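Local coordinates for protein putative branched-chain amino acid ABC transporter (Chromobacterium violaceum, PDB 4PYR) that is a periplasmic-binding-protein-like LppC-family lipoprotein that may act as an enzyme regulator and binds glutathione between its two lobes, at residues Q34-Y39 against L260-A265; Y39-T44 against V49-A54; P166-A171 against A187-A192. One frame throughout, in Å; residues are numbered along the deposited sequence.

Contact 1 (Q34-Y39 against L260-A265)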
loop_
_atom_site.group_PDB
_atom_site.type_symbol
_atom_site.label_atom_id
_atom_site.label_comp_id
_atom_site.label_asym_id
_atom_site.label_seq_id
_atom_site.Cartn_x
_atom_site.Cartn_y
_atom_site.Cartn_z
ATOM N N GLN A 34 16.900 11.092 -12.868
ATOM C CA GLN A 34 17.909 12.195 -12.836
ATOM C C GLN A 34 17.343 13.577 -12.839
ATOM O O GLN A 34 17.890 14.509 -13.458
ATOM C CB GLN A 34 18.818 12.076 -13.966
ATOM C CG GLN A 34 19.658 10.861 -13.768
ATOM C CD GLN A 34 20.286 10.608 -15.044
ATOM O OE1 GLN A 34 21.288 11.251 -15.353
ATOM N NE2 GLN A 34 19.598 9.848 -15.897
ATOM N N SER A 35 16.255 13.669 -12.093
ATOM C CA SER A 35 15.485 14.881 -11.962
ATOM C C SER A 35 15.705 15.553 -10.583
ATOM O O SER A 35 15.129 16.608 -10.316
ATOM C CB SER A 35 14.013 14.520 -12.231
ATOM O OG SER A 35 13.664 13.335 -11.514
ATOM N N ALA A 36 16.582 14.985 -9.743
ATOM C CA ALA A 36 16.821 15.492 -8.395
ATOM C C ALA A 36 18.133 14.978 -7.811
ATOM O O ALA A 36 18.655 13.915 -8.212
ATOM C CB ALA A 36 15.680 15.104 -7.450
ATOM N N GLU A 37 18.620 15.721 -6.827
ATOM C CA GLU A 37 19.744 15.324 -5.999
ATOM C C GLU A 37 19.223 14.789 -4.694
ATOM O O GLU A 37 18.271 15.312 -4.159
ATOM C CB GLU A 37 20.637 16.522 -5.731
ATOM C CG GLU A 37 21.920 16.182 -4.980
ATOM C CD GLU A 37 22.955 17.302 -5.028
ATOM O OE1 GLU A 37 22.928 18.138 -5.969
ATOM O OE2 GLU A 37 23.819 17.343 -4.112
ATOM N N LEU A 38 19.814 13.716 -4.182
ATOM C CA LEU A 38 19.436 13.185 -2.891
ATOM C C LEU A 38 20.365 13.694 -1.774
ATOM O O LEU A 38 21.582 13.773 -1.940
ATOM C CB LEU A 38 19.497 11.653 -2.931
ATOM C CG LEU A 38 18.662 10.946 -3.996
ATOM C CD1 LEU A 38 18.809 9.402 -3.869
ATOM C CD2 LEU A 38 17.212 11.301 -3.930
ATOM N N TYR A 39 19.762 13.987 -0.635
ATOM C CA TYR A 39 20.475 14.279 0.614
ATOM C C TYR A 39 19.964 13.249 1.600
ATOM O O TYR A 39 18.796 13.213 1.943
ATOM C CB TYR A 39 20.121 15.717 1.043
ATOM C CG TYR A 39 20.569 16.145 2.415
ATOM C CD1 TYR A 39 19.944 15.661 3.573
ATOM C CD2 TYR A 39 21.596 17.068 2.570
ATOM C CE1 TYR A 39 20.345 16.081 4.841
ATOM C CE2 TYR A 39 21.996 17.490 3.838
ATOM C CZ TYR A 39 21.371 16.992 4.962
ATOM O OH TYR A 39 21.762 17.414 6.223
ATOM N N LEU A 260 6.929 11.134 -6.632
ATOM C CA LEU A 260 6.011 12.120 -6.010
ATOM C C LEU A 260 6.749 13.297 -5.428
ATOM O O LEU A 260 6.299 14.450 -5.584
ATOM C CB LEU A 260 5.170 11.492 -4.923
ATOM C CG LEU A 260 3.977 10.702 -5.337
ATOM C CD1 LEU A 260 3.360 10.128 -4.060
ATOM C CD2 LEU A 260 2.978 11.567 -6.049
ATOM N N ALA A 261 7.876 13.046 -4.773
ATOM C CA ALA A 261 8.690 14.138 -4.219
ATOM C C ALA A 261 9.083 15.112 -5.286
ATOM O O ALA A 261 8.985 16.337 -5.089
ATOM C CB ALA A 261 9.923 13.587 -3.539
ATOM N N VAL A 262 9.506 14.618 -6.442
ATOM C CA VAL A 262 9.891 15.512 -7.532
ATOM C C VAL A 262 8.710 16.387 -7.958
ATOM O O VAL A 262 8.881 17.581 -8.179
ATOM C CB VAL A 262 10.451 14.742 -8.749
ATOM C CG1 VAL A 262 10.640 15.666 -9.916
ATOM C CG2 VAL A 262 11.777 14.082 -8.365
ATOM N N GLN A 263 7.506 15.817 -8.023
ATOM C CA GLN A 263 6.330 16.601 -8.380
ATOM C C GLN A 263 5.940 17.618 -7.299
ATOM O O GLN A 263 5.515 18.777 -7.633
ATOM C CB GLN A 263 5.189 15.672 -8.759
ATOM C CG GLN A 263 5.578 14.676 -9.862
ATOM C CD GLN A 263 6.067 15.326 -11.138
ATOM O OE1 GLN A 263 7.102 14.935 -11.742
ATOM N NE2 GLN A 263 5.326 16.334 -11.570
ATOM N N LEU A 264 6.070 17.176 -6.031
ATOM C CA LEU A 264 5.696 18.017 -4.878
ATOM C C LEU A 264 6.614 19.215 -4.725
ATOM O O LEU A 264 6.213 20.264 -4.153
ATOM C CB LEU A 264 5.723 17.200 -3.594
ATOM C CG LEU A 264 4.513 16.269 -3.440
ATOM C CD1 LEU A 264 4.728 15.221 -2.353
ATOM C CD2 LEU A 264 3.242 17.071 -3.163
ATOM N N ALA A 265 7.828 19.095 -5.223
ATOM C CA ALA A 265 8.767 20.203 -5.194
ATOM C C ALA A 265 8.413 21.238 -6.249
ATOM O O ALA A 265 8.729 22.404 -6.083
ATOM C CB ALA A 265 10.187 19.716 -5.393
#
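V262 turns CG2 onto S35 and A36, in the segment leading into edge strand 36-42, with CG1 beside S35 only. V262 CG2 does most of the touching: it lies 3.7 Å from S35 OG and 4.1 Å from A36 CB, bridging two successive residues, while V262 CG1 approaches the same hydroxyl at 4.1 Å. None of this is hydrogen bonding; the contact is van der Waals, and it buries about 101 Å² in all. The valine torsion explains the division of labour, since CG1 stands anti to the backbone N (chi1 172°) and CG2 anti to the carbonyl carbon, which sets CG2 over both residues. The polar need of S35 OG is met by Y258 OH, one turn earlier on the same helix, so the serine is tied to 245-265 by a hydrogen bond as well as by packing. The nearest CA atoms, A36 CA and V262 CA, are 7.0 Å apart. Q34, with positive phi, is the first residue after helix 16-33 to leave helical angles, and the chain then passes into the edge strand. That strand pairs in parallel with 2-8, and helix 245-265 packs beside both, with A261 and A265 reaching strand 62-64.

Contact 2 (Y39-T44 against V49-A54)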
loop_
_atom_site.group_PDB
_atom_site.type_symbol
_atom_site.label_atom_id
_atom_site.label_comp_id
_atom_site.label_asym_id
_atom_site.label_seq_id
_atom_site.Cartn_x
_atom_site.Cartn_y
_atom_site.Cartn_z
ATOM N N TYR A 39 19.762 13.987 -0.635
ATOM C CA TYR A 39 20.475 14.279 0.614
ATOM C C TYR A 39 19.964 13.249 1.600
ATOM O O TYR A 39 18.796 13.213 1.943
ATOM C CB TYR A 39 20.121 15.717 1.043
ATOM C CG TYR A 39 20.569 16.145 2.415
ATOM C CD1 TYR A 39 19.944 15.661 3.573
ATOM C CD2 TYR A 39 21.596 17.068 2.570
ATOM C CE1 TYR A 39 20.345 16.081 4.841
ATOM C CE2 TYR A 39 21.996 17.490 3.838
ATOM C CZ TYR A 39 21.371 16.992 4.962
ATOM O OH TYR A 39 21.762 17.414 6.223
ATOM N N SER A 40 20.828 12.326 1.999
ATOM C CA SER A 40 20.362 11.186 2.780
ATOM C C SER A 40 20.858 11.321 4.183
ATOM O O SER A 40 22.036 11.537 4.418
ATOM C CB SER A 40 20.925 9.902 2.165
ATOM O OG SER A 40 20.410 9.759 0.845
ATOM N N VAL A 41 19.936 11.214 5.132
ATOM C CA VAL A 41 20.322 11.185 6.521
ATOM C C VAL A 41 19.429 10.194 7.273
ATOM O O VAL A 41 18.251 9.980 6.938
ATOM C CB VAL A 41 20.249 12.588 7.129
ATOM C CG1 VAL A 41 18.813 13.017 7.199
ATOM C CG2 VAL A 41 20.916 12.642 8.498
ATOM N N ASP A 42 20.035 9.537 8.246
ATOM C CA ASP A 42 19.266 8.696 9.164
ATOM C C ASP A 42 18.642 9.521 10.272
ATOM O O ASP A 42 19.337 10.296 10.881
ATOM C CB ASP A 42 20.164 7.669 9.833
ATOM C CG ASP A 42 20.637 6.606 8.880
ATOM O OD1 ASP A 42 20.087 6.507 7.775
ATOM O OD2 ASP A 42 21.540 5.849 9.267
ATOM N N ALA A 43 17.349 9.330 10.532
ATOM C CA ALA A 43 16.701 9.952 11.665
ATOM C C ALA A 43 15.406 9.216 11.948
ATOM O O ALA A 43 14.702 8.737 11.019
ATOM C CB ALA A 43 16.374 11.417 11.340
ATOM N N THR A 44 15.050 9.190 13.220
ATOM C CA THR A 44 13.737 8.744 13.639
ATOM C C THR A 44 13.533 9.271 15.057
ATOM O O THR A 44 14.496 9.574 15.754
ATOM C CB THR A 44 13.616 7.201 13.606
ATOM O OG1 THR A 44 12.257 6.807 13.821
ATOM C CG2 THR A 44 14.445 6.592 14.642
ATOM N N VAL A 49 13.194 15.750 14.205
ATOM C CA VAL A 49 12.989 17.181 13.980
ATOM C C VAL A 49 14.317 17.868 13.722
ATOM O O VAL A 49 14.446 18.630 12.795
ATOM C CB VAL A 49 12.297 17.885 15.169
ATOM C CG1 VAL A 49 12.392 19.398 15.033
ATOM C CG2 VAL A 49 10.846 17.448 15.285
ATOM N N GLU A 50 15.305 17.599 14.567
ATOM C CA GLU A 50 16.625 18.219 14.395
ATOM C C GLU A 50 17.288 17.913 13.036
ATOM O O GLU A 50 17.900 18.782 12.420
ATOM C CB GLU A 50 17.539 17.748 15.524
ATOM C CG GLU A 50 18.817 18.538 15.679
ATOM C CD GLU A 50 19.526 18.165 16.961
ATOM O OE1 GLU A 50 19.114 17.141 17.577
ATOM O OE2 GLU A 50 20.476 18.885 17.371
ATOM N N ARG A 51 17.173 16.674 12.580
ATOM C CA ARG A 51 17.823 16.298 11.334
ATOM C C ARG A 51 17.014 16.752 10.124
ATOM O O ARG A 51 17.586 17.054 9.085
ATOM C CB ARG A 51 18.120 14.804 11.325
ATOM C CG ARG A 51 19.154 14.523 12.392
ATOM C CD ARG A 51 19.765 13.165 12.292
ATOM N NE ARG A 51 20.779 13.024 13.318
ATOM C CZ ARG A 51 21.487 11.930 13.522
ATOM N NH1 ARG A 51 21.267 10.860 12.766
ATOM N NH2 ARG A 51 22.397 11.904 14.484
ATOM N N TYR A 52 15.692 16.779 10.268
ATOM C CA TYR A 52 14.822 17.402 9.267
ATOM C C TYR A 52 15.225 18.857 9.149
ATOM O O TYR A 52 15.488 19.360 8.055
ATOM C CB TYR A 52 13.349 17.280 9.681
ATOM C CG TYR A 52 12.360 17.906 8.748
ATOM C CD1 TYR A 52 12.016 19.255 8.872
ATOM C CD2 TYR A 52 11.735 17.166 7.778
ATOM C CE1 TYR A 52 11.062 19.831 8.017
ATOM C CE2 TYR A 52 10.805 17.707 6.905
ATOM C CZ TYR A 52 10.452 19.054 7.041
ATOM O OH TYR A 52 9.532 19.624 6.173
ATOM N N ARG A 53 15.282 19.538 10.281
ATOM C CA ARG A 53 15.684 20.940 10.296
ATOM C C ARG A 53 17.018 21.154 9.608
ATOM O O ARG A 53 17.166 22.081 8.836
ATOM C CB ARG A 53 15.745 21.494 11.715
ATOM C CG ARG A 53 14.358 21.800 12.296
ATOM C CD ARG A 53 14.377 22.352 13.694
ATOM N NE ARG A 53 14.791 23.753 13.690
ATOM C CZ ARG A 53 13.994 24.765 13.367
ATOM N NH1 ARG A 53 12.727 24.541 13.048
ATOM N NH2 ARG A 53 14.457 26.002 13.376
ATOM N N ALA A 54 17.990 20.276 9.854
ATOM C CA ALA A 54 19.305 20.479 9.244
ATOM C C ALA A 54 19.315 20.199 7.715
ATOM O O ALA A 54 20.111 20.795 6.968
ATOM C CB ALA A 54 20.365 19.647 9.966
HETATM O O HOH W 1 20.083 16.168 8.689
#
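R51 of helix 48-57 lies over V41 and A43 and bonds to D42 O, joining strand 36-42 to the helix that follows it in a beta-alpha step of the parallel, Rossmann-like sheet in the N-terminal part of this periplasmic-binding-protein fold. The helix runs back at 165° to the strand, with the short axes 9.4 Å apart at their closest. Apolar packing is carried by the aliphatic part of the arginine. R51 CB meets A43 CB at 3.8 Å, and R51 CD lies 4.0 Å from V41 CG2, the V41 and R51 side chains crossing obliquely. V41 can present that methyl because CG2 is anti to the backbone N, with CG1 taking the position between N and the carbonyl carbon. On the sheet side, V41 and A43 also touch I7 of strand 2-8. Polar contact comes from the other end of the arginine. Extended from CG to NE, the chain carries its guanidinium to the strand's last carbonyl, and R51 NH1 donates to D42 O at 2.8 Å. The nearby D42 carboxylate is not in contact with the arginine; its OD1 has a long, weak ion pair with R23. Water supplies a third link: it donates to R51 O at 2.7 Å and is hydrogen-bonded to Y39 OH at 3.2 Å, in the plane of the tyrosine ring. Y39 OH also comes within 3.8 Å of A54 O, a contact without a hydrogen bond. At D42 O, R51 NH1 arrives with an N-H...O angle of 159°, the oxygen almost in the guanidinium plane while the donor is tilted 27° from the carbonyl plane.

Contact 3 (P166-A171 against A187-A192)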
loop_
_atom_site.group_PDB
_atom_site.type_symbol
_atom_site.label_atom_id
_atom_site.label_comp_id
_atom_site.label_asym_id
_atom_site.label_seq_id
_atom_site.Cartn_x
_atom_site.Cartn_y
_atom_site.Cartn_z
ATOM N N PRO A 166 -20.393 -25.295 7.277
ATOM C CA PRO A 166 -21.332 -24.165 7.211
ATOM C C PRO A 166 -20.894 -23.106 6.217
ATOM O O PRO A 166 -21.703 -22.663 5.414
ATOM C CB PRO A 166 -21.341 -23.636 8.649
ATOM C CG PRO A 166 -21.013 -24.835 9.470
ATOM C CD PRO A 166 -19.937 -25.523 8.652
ATOM N N LEU A 167 -19.602 -22.770 6.200
ATOM C CA LEU A 167 -19.076 -21.811 5.233
ATOM C C LEU A 167 -19.203 -22.300 3.784
ATOM O O LEU A 167 -19.590 -21.568 2.898
ATOM C CB LEU A 167 -17.609 -21.508 5.559
ATOM C CG LEU A 167 -16.985 -20.322 4.824
ATOM C CD1 LEU A 167 -15.915 -19.680 5.696
ATOM C CD2 LEU A 167 -16.457 -20.692 3.461
ATOM N N LEU A 168 -18.908 -23.572 3.534
ATOM C CA LEU A 168 -19.120 -24.101 2.204
ATOM C C LEU A 168 -20.577 -24.065 1.764
ATOM O O LEU A 168 -20.846 -23.859 0.601
ATOM C CB LEU A 168 -18.596 -25.539 2.115
ATOM C CG LEU A 168 -17.116 -25.690 2.467
ATOM C CD1 LEU A 168 -16.709 -27.154 2.369
ATOM C CD2 LEU A 168 -16.190 -24.826 1.643
ATOM N N GLN A 169 -21.516 -24.290 2.685
ATOM C CA GLN A 169 -22.926 -24.161 2.347
ATOM C C GLN A 169 -23.282 -22.712 1.986
ATOM O O GLN A 169 -23.935 -22.471 0.972
ATOM C CB GLN A 169 -23.802 -24.643 3.478
ATOM C CG GLN A 169 -25.286 -24.510 3.144
ATOM C CD GLN A 169 -26.113 -25.665 3.573
ATOM O OE1 GLN A 169 -27.182 -25.926 2.988
ATOM N NE2 GLN A 169 -25.659 -26.384 4.601
ATOM N N ALA A 170 -22.833 -21.759 2.801
ATOM C CA ALA A 170 -23.060 -20.336 2.513
ATOM C C ALA A 170 -22.415 -19.943 1.211
ATOM O O ALA A 170 -22.978 -19.158 0.459
ATOM C CB ALA A 170 -22.524 -19.469 3.627
ATOM N N ALA A 171 -21.215 -20.480 0.939
ATOM C CA ALA A 171 -20.485 -20.133 -0.291
ATOM C C ALA A 171 -21.225 -20.637 -1.531
ATOM O O ALA A 171 -21.154 -20.016 -2.583
ATOM C CB ALA A 171 -19.060 -20.661 -0.264
ATOM N N ALA A 187 -5.637 -20.714 1.073
ATOM C CA ALA A 187 -5.324 -21.841 0.204
ATOM C C ALA A 187 -6.139 -23.064 0.572
ATOM O O ALA A 187 -6.645 -23.764 -0.312
ATOM C CB ALA A 187 -3.825 -22.145 0.244
ATOM N N ARG A 188 -6.283 -23.322 1.870
ATOM C CA ARG A 188 -7.156 -24.431 2.310
ATOM C C ARG A 188 -8.608 -24.218 1.882
ATOM O O ARG A 188 -9.272 -25.167 1.397
ATOM C CB ARG A 188 -7.057 -24.667 3.822
ATOM C CG ARG A 188 -8.052 -25.685 4.349
ATOM C CD ARG A 188 -8.261 -25.577 5.851
ATOM N NE ARG A 188 -9.009 -26.739 6.279
ATOM C CZ ARG A 188 -9.397 -27.015 7.525
ATOM N NH1 ARG A 188 -9.164 -26.140 8.495
ATOM N NH2 ARG A 188 -10.076 -28.107 7.769
ATOM N N LEU A 189 -9.103 -22.975 2.017
ATOM C CA LEU A 189 -10.481 -22.748 1.664
ATOM C C LEU A 189 -10.677 -22.865 0.128
ATOM O O LEU A 189 -11.647 -23.478 -0.373
ATOM C CB LEU A 189 -10.869 -21.338 2.105
ATOM C CG LEU A 189 -12.286 -20.902 1.772
ATOM C CD1 LEU A 189 -13.279 -21.967 2.223
ATOM C CD2 LEU A 189 -12.571 -19.561 2.423
ATOM N N LYS A 190 -9.743 -22.305 -0.650
ATOM C CA LYS A 190 -9.857 -22.378 -2.105
ATOM C C LYS A 190 -9.962 -23.822 -2.579
ATOM O O LYS A 190 -10.788 -24.129 -3.445
ATOM C CB LYS A 190 -8.668 -21.634 -2.767
ATOM C CG LYS A 190 -8.696 -21.538 -4.305
ATOM C CD LYS A 190 -9.908 -20.800 -4.854
ATOM C CE LYS A 190 -9.862 -20.654 -6.374
ATOM N NZ LYS A 190 -10.289 -21.863 -7.066
ATOM N N SER A 191 -9.204 -24.724 -1.934
ATOM C CA SER A 191 -9.231 -26.135 -2.270
ATOM C C SER A 191 -10.566 -26.841 -1.911
ATOM O O SER A 191 -10.903 -27.854 -2.507
ATOM C CB SER A 191 -8.077 -26.858 -1.574
ATOM O OG SER A 191 -6.821 -26.438 -2.098
ATOM N N ALA A 192 -11.291 -26.276 -0.947
ATOM C CA ALA A 192 -12.590 -26.825 -0.547
ATOM C C ALA A 192 -13.780 -26.268 -1.321
ATOM O O ALA A 192 -14.850 -26.880 -1.361
ATOM C CB ALA A 192 -12.774 -26.565 0.932
#
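Apolar helix-to-helix packing, led by L167 against L189, joins 166-171 and 187-192, two helices on one side of the mixed sheet in the second lobe, linked through strand 176-180. Their short axes cross at -59° and come no closer than 11.3 Å, a wide spacing bridged by leucine side chains, with about 165 Å² buried. At the centre, L167 and L189 meet branch to branch at roughly a right angle: L167 CD2 rests 3.6 Å from L189 CD1 and 4.2 Å from L189 CD2. Both leucines also touch V128 of strand 125-129, so this pair fills the corner between the helices and the sheet. Toward the outer side, L168 reaches A192. L168 CD2 is 4.1 Å from L189 CD1, 3.9 Å from A192 CB and also 3.9 Å from A192 O. The nearest CA atoms, L168 CA and A192 CA, are 7.6 Å apart. M164, just ahead of the first helix, packs against L189 and A192 and widens the apolar patch. No hydrogen bond or ion pair crosses between the two segments. Cohesion therefore rests on the fit of branched methyl groups and on their shielding from water, which is fuller at buried L167 and L189 than at partly exposed L168 and A192.

How the contacts relate
Contacts 1 and 2 are neighbours on strand 36-42, with centres 16 Å apart; their segments overlap at Y39, which makes its contact only in contact 2. Along the sequence, both segments of contact 2 fall between those of contact 1. Between them they attach both ends of one edge strand to different helices, 245-265 coming from far along the sequence and 48-57 following after a short loop. Contact 3 belongs to the other lobe, on the opposite side of the chain's centre, about 48 Å from contact 1 and 50 Å from contact 2 between centres. Glutathione is bound by residues including S88, L104 and R137, and all three contacts lie away from that site.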